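Local coordinates for protein putative transcriptional regulator (Bacillus cytotoxicus NVH 391-98, PDB 3K4H) that probably regulates transcription as a LacI-family DNA-binding regulator, with a two-lobed sensor that binds a 1,4-linked glucose disaccharide between its lobes, at residues A[247-252]-A[272-277]; A[98-103]-A[146-151]; A[36-41]-A[254-259]. One frame throughout, in Å; residues are numbered along the deposited sequence.

Contact 1 of 3, residues A[247-252]-A[272-277]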
ATOM      1  N   ILE A 247      11.898   8.305   6.270  1.00 47.86           N
ATOM      2  CA  ILE A 247      13.056   7.582   5.819  1.00 45.69           C
ATOM      3  C   ILE A 247      13.577   6.619   6.883  1.00 46.17           C
ATOM      4  O   ILE A 247      13.900   5.456   6.581  1.00 48.16           O
ATOM      5  CB  ILE A 247      14.170   8.555   5.406  1.00 44.60           C
ATOM      6  CG1 ILE A 247      13.718   9.447   4.244  1.00 50.02           C
ATOM      7  CG2 ILE A 247      15.432   7.795   4.989  1.00 50.39           C
ATOM      8  CD1 ILE A 247      14.201  10.875   4.344  1.00 43.60           C
ATOM      9  N   TYR A 248      13.663   7.094   8.118  1.00 43.88           N
ATOM     10  CA  TYR A 248      14.244   6.320   9.190  1.00 42.79           C
ATOM     11  C   TYR A 248      13.460   5.021   9.354  1.00 44.12           C
ATOM     12  O   TYR A 248      14.035   3.939   9.486  1.00 44.56           O
ATOM     13  CB  TYR A 248      14.195   7.144  10.478  1.00 41.64           C
ATOM     14  CG  TYR A 248      14.579   6.413  11.740  1.00 32.62           C
ATOM     15  CD1 TYR A 248      15.878   6.486  12.230  1.00 41.45           C
ATOM     16  CD2 TYR A 248      13.649   5.644  12.449  1.00 41.02           C
ATOM     17  CE1 TYR A 248      16.247   5.827  13.404  1.00 33.22           C
ATOM     18  CE2 TYR A 248      14.000   4.975  13.616  1.00 32.49           C
ATOM     19  CZ  TYR A 248      15.304   5.084  14.086  1.00 41.36           C
ATOM     20  OH  TYR A 248      15.703   4.432  15.223  1.00 34.35           O
ATOM     21  N   GLN A 249      12.135   5.131   9.363  1.00 44.85           N
ATOM     22  CA  GLN A 249      11.294   3.978   9.636  1.00 44.93           C
ATOM     23  C   GLN A 249      11.368   3.006   8.449  1.00 44.17           C
ATOM     24  O   GLN A 249      11.324   1.785   8.654  1.00 45.06           O
ATOM     25  CB  GLN A 249       9.864   4.402   9.964  1.00 45.75           C
ATOM     26  CG  GLN A 249       9.232   3.589  11.088  1.00 70.43           C
ATOM     27  CD  GLN A 249       9.948   3.703  12.474  1.00 47.64           C
ATOM     28  OE1 GLN A 249      10.204   4.809  12.985  1.00 70.33           O
ATOM     29  NE2 GLN A 249      10.219   2.546  13.095  1.00 70.33           N
ATOM     30  N   LEU A 250      11.548   3.540   7.234  1.00 41.61           N
ATOM     31  CA  LEU A 250      11.785   2.703   6.073  1.00 39.75           C
ATOM     32  C   LEU A 250      12.982   1.821   6.370  1.00 39.92           C
ATOM     33  O   LEU A 250      12.943   0.638   6.105  1.00 40.50           O
ATOM     34  CB  LEU A 250      12.055   3.532   4.805  1.00 38.75           C
ATOM     35  CG  LEU A 250      10.943   4.322   4.097  1.00 42.97           C
ATOM     36  CD1 LEU A 250      11.555   5.065   2.908  1.00 38.91           C
ATOM     37  CD2 LEU A 250       9.761   3.457   3.633  1.00 37.63           C
ATOM     38  N   GLY A 251      14.037   2.403   6.939  1.00 39.66           N
ATOM     39  CA  GLY A 251      15.289   1.697   7.188  1.00 39.20           C
ATOM     40  C   GLY A 251      15.139   0.670   8.283  1.00 39.17           C
ATOM     41  O   GLY A 251      15.553  -0.480   8.135  1.00 38.94           O
ATOM     42  N   TYR A 252      14.500   1.089   9.368  1.00 39.21           N
ATOM     43  CA  TYR A 252      14.404   0.302  10.570  1.00 39.51           C
ATOM     44  C   TYR A 252      13.587  -0.921  10.235  1.00 41.19           C
ATOM     45  O   TYR A 252      14.004  -2.061  10.463  1.00 41.98           O
ATOM     46  CB  TYR A 252      13.683   1.131  11.603  1.00 39.21           C
ATOM     47  CG  TYR A 252      13.597   0.527  12.976  1.00 41.28           C
ATOM     48  CD1 TYR A 252      14.515   0.882  13.960  1.00 39.24           C
ATOM     49  CD2 TYR A 252      12.582  -0.371  13.312  1.00 38.99           C
ATOM     50  CE1 TYR A 252      14.437   0.351  15.246  1.00 41.51           C
ATOM     51  CE2 TYR A 252      12.512  -0.922  14.591  1.00 41.26           C
ATOM     52  CZ  TYR A 252      13.441  -0.543  15.548  1.00 38.54           C
ATOM     53  OH  TYR A 252      13.387  -1.032  16.821  1.00 41.51           O
ATOM     54  N   ILE A 272       5.634  -4.029   3.406  1.00 46.77           N
ATOM     55  CA  ILE A 272       5.394  -3.160   4.571  1.00 45.60           C
ATOM     56  C   ILE A 272       5.280  -1.701   4.147  1.00 45.04           C
ATOM     57  O   ILE A 272       6.212  -1.149   3.579  1.00 45.40           O
ATOM     58  CB  ILE A 272       6.509  -3.325   5.640  1.00 45.57           C
ATOM     59  CG1 ILE A 272       6.593  -4.804   6.041  1.00 48.06           C
ATOM     60  CG2 ILE A 272       6.230  -2.465   6.838  1.00 46.85           C
ATOM     61  CD1 ILE A 272       7.499  -5.155   7.227  1.00 47.27           C
ATOM     62  N   ILE A 273       4.142  -1.070   4.411  1.00 44.28           N
ATOM     63  CA  ILE A 273       3.926   0.297   3.937  1.00 43.64           C
ATOM     64  C   ILE A 273       4.045   1.298   5.080  1.00 43.82           C
ATOM     65  O   ILE A 273       3.232   1.276   6.018  1.00 45.42           O
ATOM     66  CB  ILE A 273       2.567   0.451   3.216  1.00 43.13           C
ATOM     67  CG1 ILE A 273       2.462  -0.507   2.030  1.00 41.85           C
ATOM     68  CG2 ILE A 273       2.347   1.890   2.749  1.00 42.22           C
ATOM     69  CD1 ILE A 273       3.606  -0.444   1.032  1.00 43.33           C
ATOM     70  N   ILE A 274       5.050   2.167   4.995  1.00 42.11           N
ATOM     71  CA  ILE A 274       5.325   3.166   6.025  1.00 41.85           C
ATOM     72  C   ILE A 274       4.579   4.448   5.650  1.00 42.08           C
ATOM     73  O   ILE A 274       4.627   4.877   4.495  1.00 43.20           O
ATOM     74  CB  ILE A 274       6.873   3.417   6.127  1.00 42.42           C
ATOM     75  CG1 ILE A 274       7.552   2.501   7.151  1.00 52.56           C
ATOM     76  CG2 ILE A 274       7.193   4.839   6.524  1.00 52.68           C
ATOM     77  CD1 ILE A 274       7.577   1.043   6.797  1.00 42.61           C
ATOM     78  N   PRO A 275       3.899   5.088   6.612  1.00 41.10           N
ATOM     79  CA  PRO A 275       3.138   6.284   6.283  1.00 40.75           C
ATOM     80  C   PRO A 275       3.990   7.451   5.832  1.00 42.10           C
ATOM     81  O   PRO A 275       5.125   7.646   6.303  1.00 42.19           O
ATOM     82  CB  PRO A 275       2.484   6.666   7.601  1.00 40.15           C
ATOM     83  CG  PRO A 275       2.547   5.448   8.442  1.00 42.67           C
ATOM     84  CD  PRO A 275       3.845   4.810   8.047  1.00 41.24           C
ATOM     85  N   HIS A 276       3.406   8.231   4.932  1.00 42.96           N
ATOM     86  CA  HIS A 276       3.964   9.485   4.472  1.00 43.59           C
ATOM     87  C   HIS A 276       3.080  10.628   4.969  1.00 44.37           C
ATOM     88  O   HIS A 276       1.974  10.388   5.421  1.00 44.26           O
ATOM     89  CB  HIS A 276       4.001   9.484   2.954  1.00 43.66           C
ATOM     90  CG  HIS A 276       2.644   9.447   2.321  1.00 44.02           C
ATOM     91  ND1 HIS A 276       1.974   8.268   2.072  1.00 43.62           N
ATOM     92  CD2 HIS A 276       1.834  10.444   1.888  1.00 43.24           C
ATOM     93  CE1 HIS A 276       0.811   8.538   1.505  1.00 43.41           C
ATOM     94  NE2 HIS A 276       0.702   9.849   1.381  1.00 44.12           N
ATOM     95  N   LYS A 277       3.573  11.861   4.894  1.00 45.56           N
ATOM     96  CA  LYS A 277       2.819  13.043   5.304  1.00 46.44           C
ATOM     97  C   LYS A 277       3.198  14.224   4.425  1.00 45.43           C
ATOM     98  O   LYS A 277       4.365  14.575   4.308  1.00 45.61           O
ATOM     99  CB  LYS A 277       3.162  13.398   6.738  1.00 48.76           C
ATOM    100  CG  LYS A 277       2.000  13.903   7.520  1.00 67.57           C
ATOM    101  CD  LYS A 277       2.474  14.846   8.605  1.00 53.36           C
ATOM    102  CE  LYS A 277       1.322  15.260   9.528  1.00 67.57           C
ATOM    103  NZ  LYS A 277       1.449  14.400  10.734  1.00 55.73           N
TER
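L250 has CG beside its own backbone N and anti to the carbonyl carbon (chi1 -72°), which points the side chain to I274, and the extended chi2 then brings the CD2 branch up to it. On the facing chain, chi1 of I274 is -91°, off the staggered values, and sends CG1 to the backbone of Q249 while CG2 stays with the leucine. I274 is thus split between two neighbours on one turn of helix 247-264. L250 CD2 lies 3.8 Å from I274 CB and 4.1 Å from I274 CG2, the two branched side chains meeting at a slant. I274 CG1 is 4.1 Å from Q249 CB and equally far from Q249 C. Beyond CB the glutamine bends at chi2 (62°), carrying its amide away from the isoleucine to place OE1 at the edge of the Y248 ring, in the ring plane. No hydrogen bond joins 247-252 to 272-277, and the 6.5 Å between the CA atoms of L250 and I274 is bridged by van der Waals contacts: the leucine methyl on the isoleucine's branch, and CG1 against Q249 CB and its carbonyl carbon.

The carbonyl O of I274 accepts a hydrogen bond from N113, a residue that also bonds the bound sugar, and L250 itself touches a glucose unit, which makes the isoleucine a second-shell neighbour of the pocket. I273 pairs antiparallel with a strand of the second subunit, so the sheet continues across the dimer interface, and Q249 packs on T268 of that subunit.

Past I274 the chain leaves strand 271-273 of one lobe for strand 277-279 of the other. A helix packed against such an interlobe crossing, beside the ligand cleft, is characteristic of the hinge region of the periplasmic-binding-protein fold used by LacI-family sensors.

Contact 2 of 3, residues A[98-103]-A[146-151]. With GLC (alpha-D-glucopyranose), chain C; GLC (alpha-D-glucopyranose), chain B.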
ATOM      1  N   ILE A  98      13.967  -1.897  -0.338  1.00 40.73           N
ATOM      2  CA  ILE A  98      13.341  -0.623   0.070  1.00 40.87           C
ATOM      3  C   ILE A  98      12.809  -0.000  -1.217  1.00 41.33           C
ATOM      4  O   ILE A  98      13.551   0.630  -1.954  1.00 41.92           O
ATOM      5  CB  ILE A  98      14.324   0.354   0.819  1.00 40.73           C
ATOM      6  CG1 ILE A  98      15.007  -0.322   2.031  1.00 28.10           C
ATOM      7  CG2 ILE A  98      13.606   1.670   1.211  1.00 27.94           C
ATOM      8  CD1 ILE A  98      15.385   0.646   3.178  1.00 39.76           C
ATOM      9  N   GLY A  99      11.540  -0.222  -1.509  1.00 42.56           N
ATOM     10  CA  GLY A  99      10.937   0.131  -2.809  1.00 44.93           C
ATOM     11  C   GLY A  99      10.145  -1.033  -3.396  1.00 47.91           C
ATOM     12  O   GLY A  99      10.432  -2.196  -3.112  1.00 48.18           O
ATOM     13  N   LYS A 100       9.133  -0.725  -4.203  1.00 50.07           N
ATOM     14  CA  LYS A 100       8.366  -1.728  -4.926  1.00 51.43           C
ATOM     15  C   LYS A 100       9.236  -2.461  -5.948  1.00 53.94           C
ATOM     16  O   LYS A 100      10.041  -1.844  -6.644  1.00 53.51           O
ATOM     17  CB  LYS A 100       7.250  -1.035  -5.658  1.00 51.40           C
ATOM     18  CG  LYS A 100       5.980  -1.806  -5.755  1.00 70.47           C
ATOM     19  CD  LYS A 100       4.868  -0.914  -6.291  1.00 52.89           C
ATOM     20  CE  LYS A 100       5.053  -0.631  -7.763  1.00 70.42           C
ATOM     21  NZ  LYS A 100       3.925   0.186  -8.235  1.00 54.31           N
ATOM     22  N   PRO A 101       9.081  -3.794  -6.043  1.00 56.75           N
ATOM     23  CA  PRO A 101       9.781  -4.541  -7.093  1.00 58.67           C
ATOM     24  C   PRO A 101       8.986  -4.450  -8.369  1.00 61.39           C
ATOM     25  O   PRO A 101       7.767  -4.295  -8.314  1.00 60.18           O
ATOM     26  CB  PRO A 101       9.774  -5.982  -6.571  1.00 58.33           C
ATOM     27  CG  PRO A 101       9.136  -5.916  -5.148  1.00 55.90           C
ATOM     28  CD  PRO A 101       8.328  -4.680  -5.135  1.00 56.98           C
ATOM     29  N   TYR A 102       9.651  -4.540  -9.519  1.00 65.71           N
ATOM     30  CA  TYR A 102       8.918  -4.388 -10.768  1.00 69.83           C
ATOM     31  C   TYR A 102       7.829  -5.452 -10.876  1.00 72.31           C
ATOM     32  O   TYR A 102       6.666  -5.137 -11.172  1.00 72.89           O
ATOM     33  CB  TYR A 102       9.818  -4.409 -12.003  1.00 71.48           C
ATOM     34  CG  TYR A 102       9.023  -4.148 -13.275  1.00 89.28           C
ATOM     35  CD1 TYR A 102       8.285  -2.966 -13.425  1.00 72.78           C
ATOM     36  CD2 TYR A 102       8.982  -5.091 -14.315  1.00 73.05           C
ATOM     37  CE1 TYR A 102       7.533  -2.714 -14.585  1.00 89.46           C
ATOM     38  CE2 TYR A 102       8.229  -4.850 -15.495  1.00 89.36           C
ATOM     39  CZ  TYR A 102       7.509  -3.659 -15.613  1.00 73.30           C
ATOM     40  OH  TYR A 102       6.772  -3.393 -16.742  1.00 89.25           O
ATOM     41  N   ASP A 103       8.224  -6.696 -10.607  1.00 73.71           N
ATOM     42  CA  ASP A 103       7.341  -7.859 -10.655  1.00 74.96           C
ATOM     43  C   ASP A 103       7.597  -8.748  -9.425  1.00 75.45           C
ATOM     44  O   ASP A 103       8.470  -8.432  -8.599  1.00 75.31           O
ATOM     45  CB  ASP A 103       7.610  -8.649 -11.947  1.00 75.35           C
ATOM     46  CG  ASP A 103       9.097  -9.016 -12.124  1.00 85.41           C
ATOM     47  OD1 ASP A 103       9.894  -8.885 -11.160  1.00 75.38           O
ATOM     48  OD2 ASP A 103       9.468  -9.443 -13.236  1.00 75.49           O
ATOM     49  N   THR A 146      10.241   6.542  -8.984  1.00 49.21           N
ATOM     50  CA  THR A 146       9.931   7.519 -10.017  1.00 50.26           C
ATOM     51  C   THR A 146       8.710   7.133 -10.863  1.00 51.50           C
ATOM     52  O   THR A 146       7.843   7.961 -11.092  1.00 52.38           O
ATOM     53  CB  THR A 146      11.137   7.811 -10.927  1.00 50.52           C
ATOM     54  OG1 THR A 146      12.275   8.125 -10.115  1.00 58.99           O
ATOM     55  CG2 THR A 146      10.845   8.998 -11.843  1.00 58.65           C
ATOM     56  N   ARG A 147       8.624   5.893 -11.322  1.00 52.06           N
ATOM     57  CA  ARG A 147       7.476   5.494 -12.119  1.00 53.07           C
ATOM     58  C   ARG A 147       6.197   5.672 -11.332  1.00 52.42           C
ATOM     59  O   ARG A 147       5.199   6.123 -11.882  1.00 53.19           O
ATOM     60  CB  ARG A 147       7.582   4.035 -12.559  1.00 55.31           C
ATOM     61  CG  ARG A 147       7.976   3.801 -13.976  1.00 90.83           C
ATOM     62  CD  ARG A 147       7.498   2.411 -14.360  1.00 58.88           C
ATOM     63  NE  ARG A 147       8.121   1.937 -15.597  1.00 91.88           N
ATOM     64  CZ  ARG A 147       9.371   1.471 -15.700  1.00 60.87           C
ATOM     65  NH1 ARG A 147      10.184   1.408 -14.646  1.00 92.06           N
ATOM     66  NH2 ARG A 147       9.812   1.070 -16.888  1.00 92.45           N
ATOM     67  N   ASP A 148       6.222   5.290 -10.061  1.00 51.47           N
ATOM     68  CA  ASP A 148       5.034   5.342  -9.223  1.00 51.64           C
ATOM     69  C   ASP A 148       4.587   6.772  -8.988  1.00 50.55           C
ATOM     70  O   ASP A 148       3.392   7.083  -9.122  1.00 50.04           O
ATOM     71  CB  ASP A 148       5.295   4.705  -7.858  1.00 53.03           C
ATOM     72  CG  ASP A 148       5.223   3.198  -7.880  1.00 60.12           C
ATOM     73  OD1 ASP A 148       5.767   2.588  -6.938  1.00 53.83           O
ATOM     74  OD2 ASP A 148       4.625   2.616  -8.815  1.00 54.45           O
ATOM     75  N   ARG A 149       5.552   7.624  -8.604  1.00 49.34           N
ATOM     76  CA  ARG A 149       5.299   9.042  -8.357  1.00 47.42           C
ATOM     77  C   ARG A 149       4.781   9.722  -9.619  1.00 47.58           C
ATOM     78  O   ARG A 149       3.757  10.417  -9.567  1.00 48.48           O
ATOM     79  CB  ARG A 149       6.511   9.728  -7.751  1.00 45.58           C
ATOM     80  CG  ARG A 149       6.569   9.458  -6.275  1.00 45.23           C
ATOM     81  CD  ARG A 149       7.756  10.043  -5.588  1.00 43.58           C
ATOM     82  NE  ARG A 149       7.898   9.418  -4.278  1.00 45.99           N
ATOM     83  CZ  ARG A 149       8.995   9.433  -3.529  1.00 43.05           C
ATOM     84  NH1 ARG A 149      10.079  10.052  -3.935  1.00 46.51           N
ATOM     85  NH2 ARG A 149       9.011   8.811  -2.360  1.00 46.62           N
ATOM     86  N   LEU A 150       5.426   9.465 -10.755  1.00 46.07           N
ATOM     87  CA  LEU A 150       4.814   9.811 -12.020  1.00 45.60           C
ATOM     88  C   LEU A 150       3.384   9.310 -12.163  1.00 46.40           C
ATOM     89  O   LEU A 150       2.495  10.073 -12.506  1.00 46.80           O
ATOM     90  CB  LEU A 150       5.636   9.317 -13.198  1.00 45.05           C
ATOM     91  CG  LEU A 150       5.081   9.842 -14.519  1.00 39.09           C
ATOM     92  CD1 LEU A 150       4.893  11.362 -14.483  1.00 45.01           C
ATOM     93  CD2 LEU A 150       5.970   9.455 -15.676  1.00 44.99           C
ATOM     94  N   ALA A 151       3.163   8.026 -11.904  1.00 47.25           N
ATOM     95  CA  ALA A 151       1.873   7.389 -12.200  1.00 46.88           C
ATOM     96  C   ALA A 151       0.733   8.039 -11.427  1.00 46.85           C
ATOM     97  O   ALA A 151      -0.296   8.324 -11.991  1.00 45.70           O
ATOM     98  CB  ALA A 151       1.943   5.899 -11.926  1.00 46.64           C
TER
HETATM   99  C1  GLC C   2      14.034   5.046  -1.628  0.80 64.38           C
HETATM  100  C2  GLC C   2      14.181   3.710  -2.324  0.80 67.12           C
HETATM  101  C3  GLC C   2      12.939   3.522  -3.177  0.80 63.80           C
HETATM  102  C4  GLC C   2      11.670   3.566  -2.304  0.80 66.70           C
HETATM  103  C5  GLC C   2      11.646   4.821  -1.464  0.80 63.54           C
HETATM  104  C6  GLC C   2      10.484   4.742  -0.504  0.80 66.30           C
HETATM  105  O2  GLC C   2      15.331   3.750  -3.138  0.80 64.29           O
HETATM  106  O3  GLC C   2      13.124   2.337  -3.918  0.80 67.39           O
HETATM  107  O4  GLC C   2      10.520   3.714  -3.074  0.80 62.79           O
HETATM  108  O5  GLC C   2      12.885   5.018  -0.790  0.80 67.28           O
HETATM  109  O6  GLC C   2       9.552   5.691  -0.947  0.80 63.06           O
HETATM  110  C1  GLC B   1      16.094   9.586  -3.299  0.80 67.14           C
HETATM  111  C2  GLC B   1      16.835   8.259  -3.322  0.80 65.21           C
HETATM  112  C3  GLC B   1      15.874   7.144  -3.667  0.80 67.30           C
HETATM  113  C4  GLC B   1      14.827   7.144  -2.568  0.80 65.06           C
HETATM  114  C5  GLC B   1      14.004   8.429  -2.672  0.80 67.42           C
HETATM  115  C6  GLC B   1      12.988   8.508  -1.517  0.80 65.26           C
HETATM  116  O1  GLC B   1      15.860   9.999  -4.620  0.80 65.50           O
HETATM  117  O2  GLC B   1      17.847   8.308  -4.298  0.80 67.57           O
HETATM  118  O3  GLC B   1      16.575   5.920  -3.769  0.80 65.33           O
HETATM  119  O4  GLC B   1      13.970   6.026  -2.657  0.80 67.28           O
HETATM  120  O5  GLC B   1      14.844   9.567  -2.625  0.80 65.29           O
HETATM  121  O6  GLC B   1      11.831   9.236  -1.861  0.80 67.43           O
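K100 and D148 face each other across the sugar cleft of the periplasmic-binding-protein fold, one on the loop after strand 95-98, the other on helix 144-159 of the opposite lobe. Their salt bridge is the direct link between the segments: K100 NZ donates to D148 OD2 at 2.6 Å, arriving on the syn side and 18° out of the carboxylate plane. A bend at chi3 (73°) swings the lysine's end to the acid, with CE 3.4 Å from D148 OD1. Such a clasp between lobes is consistent with a sensor closed over its ligand. R147 adds a second ion pair, with E80.

Hydrogen bonds to the disaccharide come from either segment. I98 O accepts from O3 of the chain C glucose at 2.6 Å, and G99, lacking a side chain, lets that hydroxyl come close to its CA. R149 is oriented by a cation-pi contact with F227 and a hydrogen bond from NH2 to N115, which itself hydrogen-bonds to the sugar. Both terminal nitrogens donate bent bonds to the same O6 of the chain B glucose, at the guanidinium edge and in its plane, 2.8 Å from R149 NH1 (N-H...O angle 146°) and 2.9 Å from R149 NH2.

Contact 3 of 3, residues A[36-41]-A[254-259]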
ATOM      1  N   SER A  36      20.687   0.709  11.076  1.00 43.94           N
ATOM      2  CA  SER A  36      21.618   0.509  12.165  1.00 43.18           C
ATOM      3  C   SER A  36      20.915   0.454  13.538  1.00 43.78           C
ATOM      4  O   SER A  36      21.257  -0.369  14.415  1.00 43.79           O
ATOM      5  CB  SER A  36      22.620   1.653  12.149  1.00 42.27           C
ATOM      6  OG  SER A  36      23.467   1.572  13.268  1.00 55.71           O
ATOM      7  N   SER A  37      19.939   1.344  13.729  1.00 43.42           N
ATOM      8  CA  SER A  37      19.234   1.403  14.996  1.00 43.04           C
ATOM      9  C   SER A  37      18.626   0.031  15.327  1.00 42.83           C
ATOM     10  O   SER A  37      18.690  -0.410  16.464  1.00 42.30           O
ATOM     11  CB  SER A  37      18.198   2.526  14.977  1.00 43.09           C
ATOM     12  OG  SER A  37      17.383   2.501  16.133  1.00 46.95           O
ATOM     13  N   PHE A  38      18.092  -0.652  14.318  1.00 43.56           N
ATOM     14  CA  PHE A  38      17.610  -2.018  14.501  1.00 44.78           C
ATOM     15  C   PHE A  38      18.718  -3.082  14.544  1.00 45.00           C
ATOM     16  O   PHE A  38      18.726  -3.964  15.418  1.00 44.81           O
ATOM     17  CB  PHE A  38      16.561  -2.415  13.454  1.00 45.83           C
ATOM     18  CG  PHE A  38      15.893  -3.710  13.769  1.00 48.58           C
ATOM     19  CD1 PHE A  38      14.810  -3.750  14.630  1.00 46.58           C
ATOM     20  CD2 PHE A  38      16.390  -4.900  13.270  1.00 46.63           C
ATOM     21  CE1 PHE A  38      14.203  -4.941  14.961  1.00 48.40           C
ATOM     22  CE2 PHE A  38      15.790  -6.103  13.599  1.00 49.09           C
ATOM     23  CZ  PHE A  38      14.685  -6.116  14.449  1.00 46.69           C
ATOM     24  N   ALA A  39      19.649  -3.028  13.611  1.00 45.16           N
ATOM     25  CA  ALA A  39      20.678  -4.051  13.601  1.00 45.86           C
ATOM     26  C   ALA A  39      21.266  -4.170  15.004  1.00 46.37           C
ATOM     27  O   ALA A  39      21.542  -5.265  15.495  1.00 46.02           O
ATOM     28  CB  ALA A  39      21.755  -3.726  12.576  1.00 45.83           C
ATOM     29  N   HIS A  40      21.432  -3.021  15.644  1.00 47.33           N
ATOM     30  CA  HIS A  40      21.882  -2.939  17.039  1.00 48.31           C
ATOM     31  C   HIS A  40      21.106  -3.866  18.001  1.00 47.06           C
ATOM     32  O   HIS A  40      21.703  -4.637  18.741  1.00 45.87           O
ATOM     33  CB  HIS A  40      21.781  -1.489  17.496  1.00 49.65           C
ATOM     34  CG  HIS A  40      21.768  -1.323  18.969  1.00 51.05           C
ATOM     35  ND1 HIS A  40      20.778  -0.624  19.621  1.00 50.57           N
ATOM     36  CD2 HIS A  40      22.621  -1.764  19.928  1.00 51.09           C
ATOM     37  CE1 HIS A  40      21.018  -0.644  20.925  1.00 51.60           C
ATOM     38  NE2 HIS A  40      22.130  -1.332  21.137  1.00 51.83           N
ATOM     39  N   VAL A  41      19.779  -3.791  17.956  1.00 47.00           N
ATOM     40  CA  VAL A  41      18.901  -4.591  18.811  1.00 47.38           C
ATOM     41  C   VAL A  41      19.222  -6.093  18.770  1.00 48.14           C
ATOM     42  O   VAL A  41      19.185  -6.754  19.795  1.00 49.01           O
ATOM     43  CB  VAL A  41      17.426  -4.364  18.438  1.00 47.37           C
ATOM     44  CG1 VAL A  41      16.527  -5.343  19.159  1.00 54.55           C
ATOM     45  CG2 VAL A  41      17.001  -2.922  18.727  1.00 54.42           C
ATOM     46  N   ALA A 254      12.947  -2.083   7.229  1.00 40.22           N
ATOM     47  CA  ALA A 254      13.611  -2.972   6.270  1.00 40.14           C
ATOM     48  C   ALA A 254      14.496  -3.993   6.990  1.00 41.29           C
ATOM     49  O   ALA A 254      14.344  -5.192   6.763  1.00 42.04           O
ATOM     50  CB  ALA A 254      14.373  -2.227   5.270  1.00 39.20           C
ATOM     51  N   ALA A 255      15.353  -3.522   7.906  1.00 40.73           N
ATOM     52  CA  ALA A 255      16.278  -4.387   8.657  1.00 39.53           C
ATOM     53  C   ALA A 255      15.554  -5.418   9.514  1.00 40.12           C
ATOM     54  O   ALA A 255      15.973  -6.577   9.603  1.00 40.49           O
ATOM     55  CB  ALA A 255      17.205  -3.557   9.504  1.00 38.71           C
ATOM     56  N   LYS A 256      14.465  -4.995  10.145  1.00 40.18           N
ATOM     57  CA  LYS A 256      13.657  -5.887  10.971  1.00 39.80           C
ATOM     58  C   LYS A 256      13.050  -6.992  10.114  1.00 40.27           C
ATOM     59  O   LYS A 256      12.958  -8.130  10.540  1.00 39.56           O
ATOM     60  CB  LYS A 256      12.563  -5.089  11.665  1.00 39.08           C
ATOM     61  CG  LYS A 256      11.720  -5.845  12.641  1.00 37.57           C
ATOM     62  CD  LYS A 256      10.632  -4.968  13.141  1.00 38.24           C
ATOM     63  CE  LYS A 256      10.322  -5.369  14.529  1.00 37.88           C
ATOM     64  NZ  LYS A 256       9.210  -4.544  15.009  1.00 39.58           N
ATOM     65  N   ALA A 257      12.664  -6.648   8.890  1.00 41.39           N
ATOM     66  CA  ALA A 257      12.113  -7.636   7.967  1.00 41.77           C
ATOM     67  C   ALA A 257      13.188  -8.610   7.491  1.00 42.07           C
ATOM     68  O   ALA A 257      12.915  -9.789   7.344  1.00 42.07           O
ATOM     69  CB  ALA A 257      11.425  -6.957   6.777  1.00 41.23           C
ATOM     70  N   LEU A 258      14.403  -8.116   7.266  1.00 42.56           N
ATOM     71  CA  LEU A 258      15.484  -8.949   6.744  1.00 43.42           C
ATOM     72  C   LEU A 258      15.964  -9.951   7.779  1.00 45.71           C
ATOM     73  O   LEU A 258      16.138 -11.121   7.468  1.00 45.61           O
ATOM     74  CB  LEU A 258      16.652  -8.099   6.255  1.00 42.37           C
ATOM     75  CG  LEU A 258      17.885  -8.866   5.783  1.00 47.90           C
ATOM     76  CD1 LEU A 258      17.557  -9.836   4.629  1.00 42.53           C
ATOM     77  CD2 LEU A 258      19.029  -7.928   5.411  1.00 41.67           C
ATOM     78  N   VAL A 259      16.173  -9.487   9.006  1.00 47.83           N
ATOM     79  CA  VAL A 259      16.675 -10.338  10.073  1.00 49.81           C
ATOM     80  C   VAL A 259      15.660 -11.436  10.343  1.00 51.93           C
ATOM     81  O   VAL A 259      16.015 -12.592  10.566  1.00 52.34           O
ATOM     82  CB  VAL A 259      16.995  -9.513  11.348  1.00 49.92           C
ATOM     83  CG1 VAL A 259      17.206 -10.385  12.560  1.00 44.40           C
ATOM     84  CG2 VAL A 259      18.243  -8.688  11.118  1.00 45.72           C
TER
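The F38 ring has K256 over one face, backbone CA included, and V259 at an edge. K256 CA comes within 3.4 Å of F38 CE2. K256 CB stands 3.7 Å from the ring centroid and 13° off the normal, a CH-pi contact, and K256 CG continues across the rim, 3.5 Å from F38 CZ. V259 CB lies near the ring plane, 4.3 Å from F38 CE2. A255 CB approaches F38 CD2 to 4.1 Å, and Y252, one turn earlier on the same helix, forms an edge-to-face ring pair with the phenylalanine. With CG anti to the backbone N (chi1 -170°), F38 projects its ring into this surface, and the F38 and K256 side chains cross at about a right angle.

The two segments run broadly in the same direction, their axes 37° apart and 8.8 Å at closest approach. Both helices pack on the parallel sheet of the first lobe: A255 and L258 touch I74, while S36 and A39 touch L46.

K256 covers the ring with its backbone and the aliphatic part of its side chain. Its NZ is carried past it to a salt bridge with D260 of the second subunit, so one residue combines apolar packing within the lobe with an ionic link across the dimer.

How the contacts relate
Contacts 1 and 3 share helix 247-264 and are both buried and apolar, whereas contact 2 is partly buried and ionic. The centre of contact 1, by the hinge, is about 12 Å from the centre of the chain, and that of contact 3, on the helical layer of one lobe, about 20 Å. Contact 2 spans both lobes at the cleft. Y248 OH and S37 OG, 2.7 Å apart in a probable hydrogen bond, join contacts 1 and 3. I98 CD1 reaches A254 CB of contact 3 at 3.7 Å, linking the end of strand 95-98, beside the sugar, to the shared helix. Contacts 1 and 2 both supply pocket residues; contacts 1 and 3 both extend to the second subunit.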